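Long-range contacts in glycoside Hydrolase (Bacteroides uniformis, PDB 5T99), which probably hydrolyses beta-galactosidic linkages of agarose-derived oligosaccharides as a family 2 glycoside hydrolase of a human gut symbiont: residues V189-V194 / F288-I293; K196-V201 / Y251-N256. All coordinates share one frame; numbering follows the deposited sequence.

Contact 1: residues V189-V194 / F288-I293; sequences VTTPTV and FGIRKI. With EDO (1,2-ethanediol), chain J.
Val194 meets the chain at Ile290, Arg291 and Lys292 with both of its methyls, and here the contact is tight. CG2 reaches Ile290 CG2 at 4.0 Å and lies beside the Arg291 carbonyl carbon, while CG1, anti to the backbone N (chi1 176°), leans toward the Lys292 amide. Farther along, Val189 CG1 sits over one face of the Phe288 ring, 4.0 Å from its centroid, a CH-pi contact displaced toward the rim.

Between them the contact is looser, and water links the two chains. One water bonds Thr191 OG1 at 2.6 Å, gives a proton to Gly289 O and accepts the Arg291 amide; a second joins the same hydroxyl to Arg291 O. A 1,2-ethanediol, probably from the crystallisation liquor, takes the Gly289 N-H on its O2 at 3.1 Å. The guanidinium of Arg291 turns off to Pro407 O. At the exposed margin Lys292 NZ donates a hydrogen bond to Val194 O, 2.7 Å and nearly in line with C=O.

The chemistry is that of a seam between edge strand 180-194 and the chain leaving strand 279-288 for strand 293-296: apolar side chains pack closely, and water-relayed bonds serve backbone groups without direct strand pairing across it.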
loop_
_atom_site.group_PDB
_atom_site.type_symbol
_atom_site.label_atom_id
_atom_site.label_comp_id
_atom_site.label_asym_id
_atom_site.label_seq_id
_atom_site.Cartn_x
_atom_site.Cartn_y
_atom_site.Cartn_z
ATOM N N VAL A 189 -11.968 -19.180 -4.217
ATOM C CA VAL A 189 -13.375 -18.791 -4.116
ATOM C C VAL A 189 -13.722 -17.793 -5.216
ATOM O O VAL A 189 -13.098 -16.729 -5.293
ATOM C CB VAL A 189 -13.644 -18.113 -2.755
ATOM C CG1 VAL A 189 -15.121 -17.720 -2.612
ATOM C CG2 VAL A 189 -13.195 -19.012 -1.606
ATOM N N THR A 190 -14.714 -18.122 -6.045
ATOM C CA THR A 190 -15.204 -17.233 -7.107
ATOM C C THR A 190 -16.715 -17.051 -6.982
ATOM O O THR A 190 -17.364 -17.768 -6.213
ATOM C CB THR A 190 -14.844 -17.776 -8.503
ATOM O OG1 THR A 190 -15.317 -19.135 -8.665
ATOM C CG2 THR A 190 -13.316 -17.721 -8.707
ATOM N N THR A 191 -17.263 -16.075 -7.709
ATOM C CA THR A 191 -18.702 -15.772 -7.687
ATOM C C THR A 191 -19.234 -15.580 -9.111
ATOM O O THR A 191 -19.399 -14.442 -9.587
ATOM C CB THR A 191 -19.033 -14.539 -6.821
ATOM O OG1 THR A 191 -18.295 -13.403 -7.274
ATOM C CG2 THR A 191 -18.710 -14.792 -5.377
ATOM N N PRO A 192 -19.494 -16.690 -9.811
ATOM C CA PRO A 192 -19.823 -16.593 -11.242
ATOM C C PRO A 192 -21.197 -16.005 -11.579
ATOM O O PRO A 192 -21.461 -15.695 -12.757
ATOM C CB PRO A 192 -19.696 -18.040 -11.740
ATOM C CG PRO A 192 -19.748 -18.889 -10.534
ATOM C CD PRO A 192 -19.224 -18.078 -9.395
ATOM N N THR A 193 -22.065 -15.893 -10.571
ATOM C CA THR A 193 -23.302 -15.126 -10.674
ATOM C C THR A 193 -23.381 -14.178 -9.491
ATOM O O THR A 193 -23.194 -14.604 -8.351
ATOM C CB THR A 193 -24.549 -16.036 -10.671
ATOM O OG1 THR A 193 -24.514 -16.925 -11.794
ATOM C CG2 THR A 193 -25.823 -15.207 -10.750
ATOM N N VAL A 194 -23.637 -12.898 -9.769
ATOM C CA VAL A 194 -23.843 -11.879 -8.723
ATOM C C VAL A 194 -25.013 -10.995 -9.122
ATOM O O VAL A 194 -24.909 -10.218 -10.068
ATOM C CB VAL A 194 -22.599 -10.999 -8.499
ATOM C CG1 VAL A 194 -22.891 -9.906 -7.470
ATOM C CG2 VAL A 194 -21.407 -11.845 -8.067
ATOM N N PHE A 288 -13.481 -13.517 1.797
ATOM C CA PHE A 288 -13.922 -13.232 0.431
ATOM C C PHE A 288 -15.097 -12.270 0.399
ATOM O O PHE A 288 -15.766 -12.066 1.411
ATOM C CB PHE A 288 -14.260 -14.527 -0.323
ATOM C CG PHE A 288 -15.589 -15.138 0.058
ATOM C CD1 PHE A 288 -16.748 -14.800 -0.627
ATOM C CD2 PHE A 288 -15.679 -16.054 1.100
ATOM C CE1 PHE A 288 -17.973 -15.352 -0.275
ATOM C CE2 PHE A 288 -16.900 -16.613 1.454
ATOM C CZ PHE A 288 -18.047 -16.270 0.760
ATOM N N GLY A 289 -15.322 -11.687 -0.778
ATOM C CA GLY A 289 -16.442 -10.803 -1.032
ATOM C C GLY A 289 -17.235 -11.233 -2.252
ATOM O O GLY A 289 -16.778 -12.061 -3.054
ATOM N N ILE A 290 -18.426 -10.651 -2.380
ATOM C CA ILE A 290 -19.349 -10.963 -3.455
ATOM C C ILE A 290 -19.559 -9.723 -4.327
ATOM O O ILE A 290 -20.298 -8.796 -3.970
ATOM C CB ILE A 290 -20.692 -11.495 -2.904
ATOM C CG1 ILE A 290 -20.439 -12.713 -2.001
ATOM C CG2 ILE A 290 -21.642 -11.843 -4.044
ATOM C CD1 ILE A 290 -21.690 -13.398 -1.463
ATOM N N ARG A 291 -18.891 -9.719 -5.473
ATOM C CA ARG A 291 -19.031 -8.656 -6.460
ATOM C C ARG A 291 -18.694 -9.227 -7.820
ATOM O O ARG A 291 -17.907 -10.173 -7.914
ATOM C CB ARG A 291 -18.148 -7.430 -6.113
ATOM C CG ARG A 291 -16.714 -7.395 -6.659
ATOM C CD ARG A 291 -15.823 -8.387 -5.961
ATOM N NE ARG A 291 -14.466 -8.440 -6.527
ATOM C CZ ARG A 291 -14.063 -9.233 -7.532
ATOM N NH1 ARG A 291 -12.793 -9.196 -7.916
ATOM N NH2 ARG A 291 -14.903 -10.064 -8.164
ATOM N N LYS A 292 -19.316 -8.662 -8.849
ATOM C CA LYS A 292 -18.992 -8.987 -10.233
ATOM C C LYS A 292 -18.190 -7.844 -10.855
ATOM O O LYS A 292 -18.358 -6.664 -10.491
ATOM C CB LYS A 292 -20.238 -9.301 -11.081
ATOM C CG LYS A 292 -21.250 -8.173 -11.243
ATOM C CD LYS A 292 -22.512 -8.674 -11.941
ATOM C CE LYS A 292 -23.615 -7.621 -12.015
ATOM N NZ LYS A 292 -24.985 -8.203 -11.932
ATOM N N ILE A 293 -17.289 -8.220 -11.759
ATOM C CA ILE A 293 -16.525 -7.254 -12.535
ATOM C C ILE A 293 -16.599 -7.618 -14.003
ATOM O O ILE A 293 -16.771 -8.769 -14.373
ATOM C CB ILE A 293 -15.053 -7.120 -12.075
ATOM C CG1 ILE A 293 -14.330 -8.473 -12.071
ATOM C CG2 ILE A 293 -14.989 -6.445 -10.708
ATOM C CD1 ILE A 293 -12.830 -8.350 -12.178
HETATM C C1 EDO J . -13.277 -13.306 -5.619
HETATM O O1 EDO J . -12.303 -14.327 -5.957
HETATM C C2 EDO J . -13.997 -13.584 -4.294
HETATM O O2 EDO J . -13.732 -12.580 -3.292
HETATM O O HOH W 1 -16.845 -11.785 -5.773
HETATM O O HOH W 2 -16.946 -12.082 -9.515
#

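Contact 2: residues K196-V201 / Y251-N256; sequences KSKAVV and YINMLN. With EDO (1,2-ethanediol), chain D; EDO (1,2-ethanediol), chain E.
Val201, Met254 and Lys198 have the most surface buried in this antiparallel strand pair, whose segment axes come within 4.7 Å. On the buried face Val201 CG2 meets Met254 CG at 3.7 Å, the two side chains slanting across one another. Methionine's chi2 (-73°) turns the sulfur away from the valine, and the further bend at chi3 brings CE beside a bound 1,2-ethanediol. Ala199 shares this face.

The backbone ladder alternates regularly. Ala199 and Met254 form a hydrogen-bonded pair, the bond from Met254 N to Ala199 O being short, 2.7 Å, and nearly straight; Val201 and Ile252 repeat the pattern. Beyond the strand end, Asn256 N reaches Ser197 O at 2.8 Å from well above the carbonyl plane.

Lys198, Val200, Asn253 and Leu255 occupy the more open face. With chi1 and chi2 extended (175° and 166°), the lysine lays CD over the Asn253 amide, 3.8 Å from CG, with Leu255 CD2 3.9 Å from the same CD. Were the lysine cut back to an alanine here, the Asn253 amide would probably lose the methylene over its face and the Leu255 methyl part of its cover. Val200 CG2 lies 3.6 Å from Asn253 OD1, the two side chains pointing the same way, and its CG1 leans on the Tyr251 ring.

Strand 198-209 is the middle of a three-stranded sheet, with strand 180-194 along its other edge. Ile252 and Met254 pack against strands 215-224 and 230-240 of the facing sheet, as in the beta sandwich of an immunoglobulin-like domain.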
loop_
_atom_site.group_PDB
_atom_site.type_symbol
_atom_site.label_atom_id
_atom_site.label_comp_id
_atom_site.label_asym_id
_atom_site.label_seq_id
_atom_site.Cartn_x
_atom_site.Cartn_y
_atom_site.Cartn_z
ATOM N N LYS A 196 -28.702 -8.970 -7.147
ATOM C CA LYS A 196 -29.331 -8.575 -5.885
ATOM C C LYS A 196 -30.074 -9.723 -5.167
ATOM O O LYS A 196 -30.009 -9.828 -3.944
ATOM C CB LYS A 196 -30.297 -7.416 -6.118
ATOM C CG LYS A 196 -30.868 -6.859 -4.826
ATOM C CD LYS A 196 -31.774 -5.669 -5.062
ATOM C CE LYS A 196 -31.988 -4.905 -3.763
ATOM N NZ LYS A 196 -33.393 -4.427 -3.646
ATOM N N SER A 197 -30.796 -10.541 -5.926
ATOM C CA SER A 197 -31.571 -11.662 -5.377
ATOM C C SER A 197 -30.733 -12.861 -5.011
ATOM O O SER A 197 -31.065 -13.582 -4.066
ATOM C CB SER A 197 -32.605 -12.147 -6.403
ATOM O OG SER A 197 -33.532 -11.121 -6.621
ATOM N N LYS A 198 -29.686 -13.113 -5.793
ATOM C CA LYS A 198 -28.904 -14.321 -5.640
ATOM C C LYS A 198 -27.482 -14.174 -6.171
ATOM O O LYS A 198 -27.278 -13.704 -7.293
ATOM C CB LYS A 198 -29.600 -15.480 -6.365
ATOM C CG LYS A 198 -28.789 -16.771 -6.349
ATOM C CD LYS A 198 -29.604 -17.975 -6.768
ATOM C CE LYS A 198 -29.935 -17.940 -8.237
ATOM N NZ LYS A 198 -30.100 -19.325 -8.730
ATOM N N ALA A 199 -26.515 -14.607 -5.361
ATOM C CA ALA A 199 -25.154 -14.835 -5.814
ATOM C C ALA A 199 -24.869 -16.317 -5.691
ATOM O O ALA A 199 -25.457 -17.004 -4.849
ATOM C CB ALA A 199 -24.171 -14.048 -4.970
ATOM N N VAL A 200 -23.974 -16.804 -6.548
ATOM C CA VAL A 200 -23.493 -18.173 -6.484
ATOM C C VAL A 200 -22.028 -18.095 -6.116
ATOM O O VAL A 200 -21.270 -17.372 -6.763
ATOM C CB VAL A 200 -23.662 -18.898 -7.832
ATOM C CG1 VAL A 200 -23.090 -20.314 -7.769
ATOM C CG2 VAL A 200 -25.127 -18.943 -8.219
ATOM N N VAL A 201 -21.650 -18.812 -5.055
ATOM C CA VAL A 201 -20.274 -18.880 -4.576
ATOM C C VAL A 201 -19.717 -20.236 -4.974
ATOM O O VAL A 201 -20.209 -21.261 -4.522
ATOM C CB VAL A 201 -20.211 -18.741 -3.050
ATOM C CG1 VAL A 201 -18.786 -18.932 -2.550
ATOM C CG2 VAL A 201 -20.762 -17.384 -2.606
ATOM N N TYR A 251 -20.466 -25.538 -5.634
ATOM C CA TYR A 251 -21.043 -24.191 -5.556
ATOM C C TYR A 251 -22.254 -24.197 -4.633
ATOM O O TYR A 251 -22.876 -25.234 -4.390
ATOM C CB TYR A 251 -21.446 -23.663 -6.943
ATOM C CG TYR A 251 -22.651 -24.390 -7.478
ATOM C CD1 TYR A 251 -23.936 -23.865 -7.327
ATOM C CD2 TYR A 251 -22.513 -25.648 -8.060
ATOM C CE1 TYR A 251 -25.056 -24.561 -7.772
ATOM C CE2 TYR A 251 -23.617 -26.349 -8.514
ATOM C CZ TYR A 251 -24.883 -25.800 -8.368
ATOM O OH TYR A 251 -25.955 -26.489 -8.815
ATOM N N ILE A 252 -22.594 -23.017 -4.146
ATOM C CA ILE A 252 -23.743 -22.844 -3.275
ATOM C C ILE A 252 -24.374 -21.486 -3.552
ATOM O O ILE A 252 -23.665 -20.509 -3.830
ATOM C CB ILE A 252 -23.342 -23.003 -1.792
ATOM C CG1 ILE A 252 -24.580 -22.950 -0.885
ATOM C CG2 ILE A 252 -22.315 -21.954 -1.376
ATOM C CD1 ILE A 252 -24.330 -23.398 0.546
ATOM N N ASN A 253 -25.706 -21.447 -3.497
ATOM C CA ASN A 253 -26.484 -20.217 -3.665
ATOM C C ASN A 253 -26.472 -19.423 -2.355
ATOM O O ASN A 253 -26.574 -20.001 -1.268
ATOM C CB ASN A 253 -27.948 -20.529 -4.023
ATOM C CG ASN A 253 -28.112 -21.209 -5.377
ATOM O OD1 ASN A 253 -27.315 -21.028 -6.305
ATOM N ND2 ASN A 253 -29.177 -21.990 -5.503
ATOM N N MET A 254 -26.316 -18.109 -2.482
ATOM C CA MET A 254 -26.517 -17.156 -1.394
ATOM C C MET A 254 -27.651 -16.248 -1.838
ATOM O O MET A 254 -27.481 -15.447 -2.750
ATOM C CB MET A 254 -25.255 -16.302 -1.179
ATOM C CG MET A 254 -23.995 -17.076 -0.834
ATOM S SD MET A 254 -24.082 -17.696 0.835
ATOM C CE MET A 254 -23.665 -16.228 1.764
ATOM N N LEU A 255 -28.821 -16.404 -1.225
ATOM C CA LEU A 255 -29.961 -15.526 -1.526
ATOM C C LEU A 255 -29.807 -14.185 -0.800
ATOM O O LEU A 255 -29.247 -14.127 0.295
ATOM C CB LEU A 255 -31.293 -16.205 -1.174
ATOM C CG LEU A 255 -31.545 -17.602 -1.772
ATOM C CD1 LEU A 255 -32.963 -18.062 -1.442
ATOM C CD2 LEU A 255 -31.303 -17.666 -3.280
ATOM N N ASN A 256 -30.276 -13.115 -1.438
ATOM C CA ASN A 256 -30.195 -11.751 -0.895
ATOM C C ASN A 256 -28.811 -11.410 -0.333
ATOM O O ASN A 256 -28.688 -10.956 0.809
ATOM C CB ASN A 256 -31.271 -11.564 0.171
ATOM C CG ASN A 256 -32.654 -11.872 -0.360
ATOM O OD1 ASN A 256 -33.311 -12.821 0.088
ATOM N ND2 ASN A 256 -33.096 -11.087 -1.337
HETATM C C1 EDO D . -27.693 -16.003 2.757
HETATM O O1 EDO D . -27.152 -15.214 1.696
HETATM C C2 EDO D . -27.801 -17.482 2.379
HETATM O O2 EDO D . -28.889 -17.747 1.476
HETATM C C1 EDO E . -31.339 -12.810 4.257
HETATM O O1 EDO E . -30.181 -13.592 4.591
HETATM C C2 EDO E . -32.477 -13.730 3.811
HETATM O O2 EDO E . -32.227 -14.284 2.508
#

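Contacts 1 and 2 lie with their centres about 9 Å apart in the same beta-sandwich domain. Along the chain the order is 189-194, 196-201, 251-256 and 288-293, so contact 2 falls wholly within the interval that contact 1 spans. Strands 180-194 and 198-209 are sheet neighbours: Val200 N and Thr193 O, 2.9 Å apart, are a probable hydrogen bond, and Ile290 CG2 packs on Ala199 CB at 3.5 Å. Contact 2 thus builds the sheet from within, whereas contact 1 joins its edge to the segment leaving strand 279-288 for strand 293-296. Contact 2 belongs to the sandwich itself; contact 1, where the chain leaves it, probably influences how sandwich and catalytic barrel sit together.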